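Local structure of alpha-1,6-mannanase (Bacteroides thetaiotaomicron, 4V1S) at residues A[314-328]-A[376-390]. The protein is a family 76 glycoside hydrolase that probably cleaves alpha-1,6-mannosidic linkages in mannan polysaccharides. Sequence-based numbering, arbitrary orientation.
Sequences YFAFSIIDSWFDMYD and FSTVAAYMYMRAANY
In both F324 and Y390 the first torsion swings CG to the far side from the carbonyl carbon (chi1 -80° in Y390), which lays their rings over one another between the two helices. They form an offset stack with centroids 4.4 Å apart and planes tilted by 13°, F324 CD1 lying over the rim of the tyrosine face. The phenol reaches on past the phenylalanine, where Y390 OH donates to D328 OD1 at 2.8 Å, on the syn side of the carboxylate, while Y327 CD2 borders the tyrosine edge. Replacing Y390 by alanine would remove both ring and hydroxyl, and would probably leave one face of F324 without its stacking partner and D328 OD1 without the phenol donor. One turn back, R386 bends at chi2 and chi3 and grips D321 side-on, both nitrogens on a single oxygen: NE meets D321 OD1 at 2.9 Å and NH2 meets it at 3.0 Å from well above the carboxylate plane. The other oxygen, D321 OD2, takes the short bond from Y382 OH (2.5 Å), so both carboxylate oxygens are held and the group is fixed in rotation. R386 also pairs through NH1 with E93 of helix 81-97, and its NH2 donates to a water that links it to D325 and D328; D325 in turn forms a salt bridge with R272. Beyond this polar cluster the interface is apolar: F317 CB rests on V379 CG2 at 3.4 Å, the M383 sulfur packs against I320, and M383 CE meets the edge of the F317 ring. The two helix segments run nearly parallel, 11° apart with axes 9.8 Å from each other, as expected of like-directed helices in the (alpha/alpha)6 barrel of six-hairpin glycosidases.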
loop_
_atom_site.group_PDB
_atom_site.type_symbol
_atom_site.label_atom_id
_atom_site.label_comp_id
_atom_site.label_asym_id
_atom_site.label_seq_id
_atom_site.Cartn_x
_atom_site.Cartn_y
_atom_site.Cartn_z
ATOM N N TYR A 314 -6.467 6.205 0.535
ATOM C CA TYR A 314 -5.359 5.570 -0.124
ATOM C C TYR A 314 -4.024 5.788 0.593
ATOM O O TYR A 314 -3.022 5.175 0.199
ATOM C CB TYR A 314 -5.263 5.948 -1.611
ATOM C CG TYR A 314 -5.269 7.423 -1.885
ATOM C CD1 TYR A 314 -4.187 8.228 -1.541
ATOM C CD2 TYR A 314 -6.377 8.032 -2.398
ATOM C CE1 TYR A 314 -4.207 9.592 -1.755
ATOM C CE2 TYR A 314 -6.390 9.399 -2.649
ATOM C CZ TYR A 314 -5.296 10.168 -2.322
ATOM O OH TYR A 314 -5.298 11.524 -2.518
ATOM N N PHE A 315 -4.024 6.618 1.645
ATOM C CA PHE A 315 -2.917 6.751 2.600
ATOM C C PHE A 315 -3.243 6.077 3.934
ATOM O O PHE A 315 -2.450 5.292 4.471
ATOM C CB PHE A 315 -2.566 8.215 2.896
ATOM C CG PHE A 315 -1.924 8.952 1.759
ATOM C CD1 PHE A 315 -1.376 8.307 0.648
ATOM C CD2 PHE A 315 -1.804 10.357 1.846
ATOM C CE1 PHE A 315 -0.752 9.057 -0.336
ATOM C CE2 PHE A 315 -1.191 11.103 0.844
ATOM C CZ PHE A 315 -0.695 10.453 -0.272
ATOM N N ALA A 316 -4.426 6.379 4.460
ATOM C CA ALA A 316 -4.755 6.030 5.864
ATOM C C ALA A 316 -4.933 4.536 6.102
ATOM O O ALA A 316 -4.760 4.088 7.207
ATOM C CB ALA A 316 -5.991 6.768 6.343
ATOM N N PHE A 317 -5.239 3.786 5.030
ATOM C CA PHE A 317 -5.369 2.322 5.099
ATOM C C PHE A 317 -4.110 1.715 5.686
ATOM O O PHE A 317 -4.160 0.611 6.310
ATOM C CB PHE A 317 -5.664 1.721 3.707
ATOM C CG PHE A 317 -4.424 1.563 2.902
ATOM C CD1 PHE A 317 -3.821 2.619 2.288
ATOM C CD2 PHE A 317 -3.714 0.373 3.026
ATOM C CE1 PHE A 317 -2.585 2.467 1.682
ATOM C CE2 PHE A 317 -2.493 0.199 2.400
ATOM C CZ PHE A 317 -1.924 1.270 1.751
ATOM N N SER A 318 -2.963 2.402 5.505
ATOM C CA SER A 318 -1.679 1.859 6.013
ATOM C C SER A 318 -1.627 1.797 7.540
ATOM O O SER A 318 -0.927 0.951 8.104
ATOM C CB SER A 318 -0.473 2.628 5.475
ATOM O OG SER A 318 -0.459 3.959 5.917
ATOM N N ILE A 319 -2.381 2.670 8.206
ATOM C CA ILE A 319 -2.466 2.612 9.669
ATOM C C ILE A 319 -3.256 1.361 10.069
ATOM O O ILE A 319 -2.896 0.656 11.029
ATOM C CB ILE A 319 -3.095 3.890 10.249
ATOM C CG1 ILE A 319 -2.226 5.113 9.894
ATOM C CG2 ILE A 319 -3.316 3.757 11.758
ATOM C CD1 ILE A 319 -0.742 4.979 10.191
ATOM N N ILE A 320 -4.317 1.053 9.311
ATOM C CA ILE A 320 -5.094 -0.158 9.583
ATOM C C ILE A 320 -4.248 -1.405 9.344
ATOM O O ILE A 320 -4.251 -2.331 10.178
ATOM C CB ILE A 320 -6.391 -0.191 8.762
ATOM C CG1 ILE A 320 -7.232 1.067 9.013
ATOM C CG2 ILE A 320 -7.181 -1.457 9.084
ATOM C CD1 ILE A 320 -8.560 1.114 8.251
ATOM N N ASP A 321 -3.463 -1.433 8.261
ATOM C CA ASP A 321 -2.578 -2.577 8.039
ATOM C C ASP A 321 -1.514 -2.688 9.155
ATOM O O ASP A 321 -1.114 -3.806 9.503
ATOM C CB ASP A 321 -1.864 -2.492 6.663
ATOM C CG ASP A 321 -2.616 -3.213 5.567
ATOM O OD1 ASP A 321 -3.515 -4.009 5.918
ATOM O OD2 ASP A 321 -2.285 -3.000 4.378
ATOM N N SER A 322 -1.078 -1.542 9.709
ATOM C CA SER A 322 -0.157 -1.516 10.853
ATOM C C SER A 322 -0.793 -2.179 12.064
ATOM O O SER A 322 -0.130 -2.952 12.773
ATOM C CB SER A 322 0.321 -0.067 11.160
ATOM O OG SER A 322 1.072 0.456 10.055
ATOM N N TRP A 323 -2.057 -1.855 12.326
ATOM C CA TRP A 323 -2.786 -2.517 13.403
ATOM C C TRP A 323 -2.835 -4.050 13.212
ATOM O O TRP A 323 -2.628 -4.798 14.177
ATOM C CB TRP A 323 -4.176 -1.936 13.587
ATOM C CG TRP A 323 -4.204 -0.600 14.092
ATOM C CD1 TRP A 323 -3.314 -0.003 14.959
ATOM C CD2 TRP A 323 -5.215 0.363 13.822
ATOM N NE1 TRP A 323 -3.722 1.281 15.237
ATOM C CE2 TRP A 323 -4.901 1.529 14.573
ATOM C CE3 TRP A 323 -6.375 0.343 13.052
ATOM C CZ2 TRP A 323 -5.684 2.703 14.512
ATOM C CZ3 TRP A 323 -7.177 1.506 13.010
ATOM C CH2 TRP A 323 -6.821 2.662 13.732
ATOM N N PHE A 324 -3.152 -4.518 12.004
ATOM C CA PHE A 324 -3.155 -5.944 11.744
ATOM C C PHE A 324 -1.774 -6.544 12.002
ATOM O O PHE A 324 -1.680 -7.620 12.591
ATOM C CB PHE A 324 -3.635 -6.232 10.320
ATOM C CG PHE A 324 -5.120 -5.971 10.084
ATOM C CD1 PHE A 324 -6.087 -6.524 10.947
ATOM C CD2 PHE A 324 -5.560 -5.225 8.977
ATOM C CE1 PHE A 324 -7.441 -6.332 10.706
ATOM C CE2 PHE A 324 -6.907 -5.070 8.711
ATOM C CZ PHE A 324 -7.853 -5.595 9.594
ATOM N N ASP A 325 -0.702 -5.858 11.567
ATOM C CA ASP A 325 0.639 -6.359 11.804
ATOM C C ASP A 325 0.949 -6.404 13.293
ATOM O O ASP A 325 1.616 -7.334 13.753
ATOM C CB ASP A 325 1.717 -5.502 11.151
ATOM C CG ASP A 325 1.785 -5.648 9.657
ATOM O OD1 ASP A 325 1.128 -6.539 9.034
ATOM O OD2 ASP A 325 2.505 -4.818 9.076
ATOM N N MET A 326 0.478 -5.414 14.052
ATOM C CA MET A 326 0.677 -5.418 15.499
ATOM C C MET A 326 -0.003 -6.626 16.145
ATOM O O MET A 326 0.564 -7.247 17.024
ATOM C CB MET A 326 0.189 -4.124 16.157
ATOM C CG MET A 326 1.161 -2.976 16.026
ATOM S SD MET A 326 2.770 -3.322 16.793
ATOM C CE MET A 326 3.524 -1.705 16.700
ATOM N N TYR A 327 -1.194 -6.976 15.670
ATOM C CA TYR A 327 -1.904 -8.129 16.201
ATOM C C TYR A 327 -1.096 -9.371 15.876
ATOM O O TYR A 327 -0.915 -10.223 16.734
ATOM C CB TYR A 327 -3.341 -8.247 15.665
ATOM C CG TYR A 327 -3.971 -9.548 16.060
ATOM C CD1 TYR A 327 -4.488 -9.721 17.336
ATOM C CD2 TYR A 327 -3.935 -10.672 15.193
ATOM C CE1 TYR A 327 -5.033 -10.934 17.715
ATOM C CE2 TYR A 327 -4.467 -11.903 15.574
ATOM C CZ TYR A 327 -5.011 -12.022 16.843
ATOM O OH TYR A 327 -5.550 -13.213 17.265
ATOM N N ASP A 328 -0.597 -9.480 14.641
ATOM C CA ASP A 328 0.289 -10.603 14.277
ATOM C C ASP A 328 1.525 -10.696 15.207
ATOM O O ASP A 328 2.034 -11.795 15.496
ATOM C CB ASP A 328 0.801 -10.461 12.834
ATOM C CG ASP A 328 -0.288 -10.553 11.801
ATOM O OD1 ASP A 328 -1.391 -11.040 12.117
ATOM O OD2 ASP A 328 -0.020 -10.124 10.640
ATOM N N PHE A 376 -10.221 5.180 -4.917
ATOM C CA PHE A 376 -11.067 5.494 -3.765
ATOM C C PHE A 376 -11.834 4.243 -3.270
ATOM O O PHE A 376 -11.964 4.004 -2.065
ATOM C CB PHE A 376 -12.082 6.598 -4.053
ATOM C CG PHE A 376 -11.515 7.933 -4.500
ATOM C CD1 PHE A 376 -10.147 8.220 -4.529
ATOM C CD2 PHE A 376 -12.415 8.948 -4.877
ATOM C CE1 PHE A 376 -9.691 9.448 -4.962
ATOM C CE2 PHE A 376 -11.959 10.185 -5.304
ATOM C CZ PHE A 376 -10.590 10.441 -5.354
ATOM N N SER A 377 -12.396 3.468 -4.196
ATOM C CA SER A 377 -13.183 2.313 -3.796
ATOM C C SER A 377 -12.321 1.067 -3.699
ATOM O O SER A 377 -12.638 0.176 -2.919
ATOM C CB SER A 377 -14.364 2.055 -4.725
ATOM O OG SER A 377 -15.370 3.037 -4.527
ATOM N N THR A 378 -11.216 1.001 -4.448
ATOM C CA THR A 378 -10.409 -0.211 -4.379
ATOM C C THR A 378 -9.720 -0.344 -2.988
ATOM O O THR A 378 -9.567 -1.466 -2.487
ATOM C CB THR A 378 -9.380 -0.268 -5.499
ATOM O OG1 THR A 378 -8.525 0.873 -5.459
ATOM C CG2 THR A 378 -10.060 -0.425 -6.882
ATOM N N VAL A 379 -9.296 0.775 -2.377
ATOM C CA VAL A 379 -8.725 0.683 -1.036
ATOM C C VAL A 379 -9.781 0.202 -0.040
ATOM O O VAL A 379 -9.472 -0.541 0.858
ATOM C CB VAL A 379 -8.043 1.964 -0.606
ATOM C CG1 VAL A 379 -9.007 3.142 -0.540
ATOM C CG2 VAL A 379 -7.320 1.777 0.701
ATOM N N ALA A 380 -11.037 0.630 -0.210
ATOM C CA ALA A 380 -12.112 0.141 0.657
ATOM C C ALA A 380 -12.320 -1.366 0.497
ATOM O O ALA A 380 -12.418 -2.077 1.469
ATOM C CB ALA A 380 -13.396 0.896 0.401
ATOM N N ALA A 381 -12.347 -1.850 -0.743
ATOM C CA ALA A 381 -12.468 -3.266 -0.986
ATOM C C ALA A 381 -11.356 -4.042 -0.299
ATOM O O ALA A 381 -11.596 -5.090 0.307
ATOM C CB ALA A 381 -12.479 -3.552 -2.482
ATOM N N TYR A 382 -10.125 -3.512 -0.384
ATOM C CA TYR A 382 -8.979 -4.147 0.245
ATOM C C TYR A 382 -9.156 -4.247 1.769
ATOM O O TYR A 382 -8.996 -5.326 2.356
ATOM C CB TYR A 382 -7.709 -3.403 -0.139
ATOM C CG TYR A 382 -6.469 -3.787 0.625
ATOM C CD1 TYR A 382 -6.104 -5.109 0.763
ATOM C CD2 TYR A 382 -5.630 -2.816 1.169
ATOM C CE1 TYR A 382 -4.943 -5.476 1.474
ATOM C CE2 TYR A 382 -4.496 -3.155 1.885
ATOM C CZ TYR A 382 -4.134 -4.485 2.034
ATOM O OH TYR A 382 -3.013 -4.789 2.757
ATOM N N MET A 383 -9.583 -3.151 2.391
ATOM C CA MET A 383 -9.863 -3.172 3.830
ATOM C C MET A 383 -10.933 -4.187 4.201
ATOM O O MET A 383 -10.804 -4.916 5.195
ATOM C CB MET A 383 -10.271 -1.809 4.305
ATOM C CG MET A 383 -9.138 -0.809 4.294
ATOM S SD MET A 383 -7.772 -1.141 5.425
ATOM C CE MET A 383 -6.645 -2.050 4.396
ATOM N N TYR A 384 -11.964 -4.282 3.378
ATOM C CA TYR A 384 -13.017 -5.258 3.691
ATOM C C TYR A 384 -12.512 -6.682 3.634
ATOM O O TYR A 384 -12.910 -7.509 4.449
ATOM C CB TYR A 384 -14.266 -5.084 2.807
ATOM C CG TYR A 384 -14.978 -3.771 2.950
ATOM C CD1 TYR A 384 -15.087 -3.130 4.184
ATOM C CD2 TYR A 384 -15.548 -3.149 1.837
ATOM C CE1 TYR A 384 -15.688 -1.883 4.285
ATOM C CE2 TYR A 384 -16.239 -1.930 1.938
ATOM C CZ TYR A 384 -16.295 -1.308 3.177
ATOM O OH TYR A 384 -16.939 -0.109 3.300
ATOM N N MET A 385 -11.673 -6.995 2.650
ATOM C CA MET A 385 -11.149 -8.330 2.537
ATOM C C MET A 385 -10.201 -8.635 3.717
ATOM O O MET A 385 -10.184 -9.758 4.248
ATOM C CB MET A 385 -10.448 -8.534 1.199
ATOM C CG MET A 385 -10.102 -9.984 0.912
ATOM S SD MET A 385 -11.497 -11.046 0.644
ATOM C CE MET A 385 -11.749 -10.841 -1.115
ATOM N N ARG A 386 -9.392 -7.647 4.100
ATOM C CA ARG A 386 -8.544 -7.803 5.280
ATOM C C ARG A 386 -9.346 -8.111 6.542
ATOM O O ARG A 386 -9.026 -9.029 7.315
ATOM C CB ARG A 386 -7.691 -6.577 5.508
ATOM C CG ARG A 386 -6.659 -6.342 4.423
ATOM C CD ARG A 386 -5.486 -7.272 4.575
ATOM N NE ARG A 386 -4.500 -6.723 5.470
ATOM C CZ ARG A 386 -3.645 -7.398 6.218
ATOM N NH1 ARG A 386 -3.668 -8.701 6.234
ATOM N NH2 ARG A 386 -2.743 -6.738 6.939
ATOM N N ALA A 387 -10.380 -7.333 6.747
ATOM C CA ALA A 387 -11.281 -7.538 7.881
ATOM C C ALA A 387 -11.932 -8.932 7.831
ATOM O O ALA A 387 -12.031 -9.595 8.834
ATOM C CB ALA A 387 -12.342 -6.452 7.900
ATOM N N ALA A 388 -12.331 -9.375 6.646
ATOM C CA ALA A 388 -12.905 -10.710 6.488
ATOM C C ALA A 388 -11.917 -11.793 6.919
ATOM O O ALA A 388 -12.287 -12.767 7.574
ATOM C CB ALA A 388 -13.340 -10.911 5.041
ATOM N N ASN A 389 -10.652 -11.606 6.569
ATOM C CA ASN A 389 -9.618 -12.573 6.910
ATOM C C ASN A 389 -9.413 -12.626 8.422
ATOM O O ASN A 389 -9.341 -13.689 8.996
ATOM C CB ASN A 389 -8.320 -12.227 6.170
ATOM C CG ASN A 389 -7.286 -13.307 6.273
ATOM O OD1 ASN A 389 -7.614 -14.492 6.375
ATOM N ND2 ASN A 389 -6.030 -12.920 6.250
ATOM N N TYR A 390 -9.323 -11.464 9.071
ATOM C CA TYR A 390 -9.116 -11.442 10.519
ATOM C C TYR A 390 -10.345 -11.917 11.312
ATOM O O TYR A 390 -10.193 -12.510 12.374
ATOM C CB TYR A 390 -8.562 -10.098 10.995
ATOM C CG TYR A 390 -7.091 -10.037 10.751
ATOM C CD1 TYR A 390 -6.587 -9.617 9.521
ATOM C CD2 TYR A 390 -6.201 -10.459 11.728
ATOM C CE1 TYR A 390 -5.250 -9.601 9.271
ATOM C CE2 TYR A 390 -4.846 -10.450 11.507
ATOM C CZ TYR A 390 -4.360 -10.040 10.280
ATOM O OH TYR A 390 -3.002 -10.031 10.081
HETATM O O HOH W 1 -0.974 -8.153 8.649
#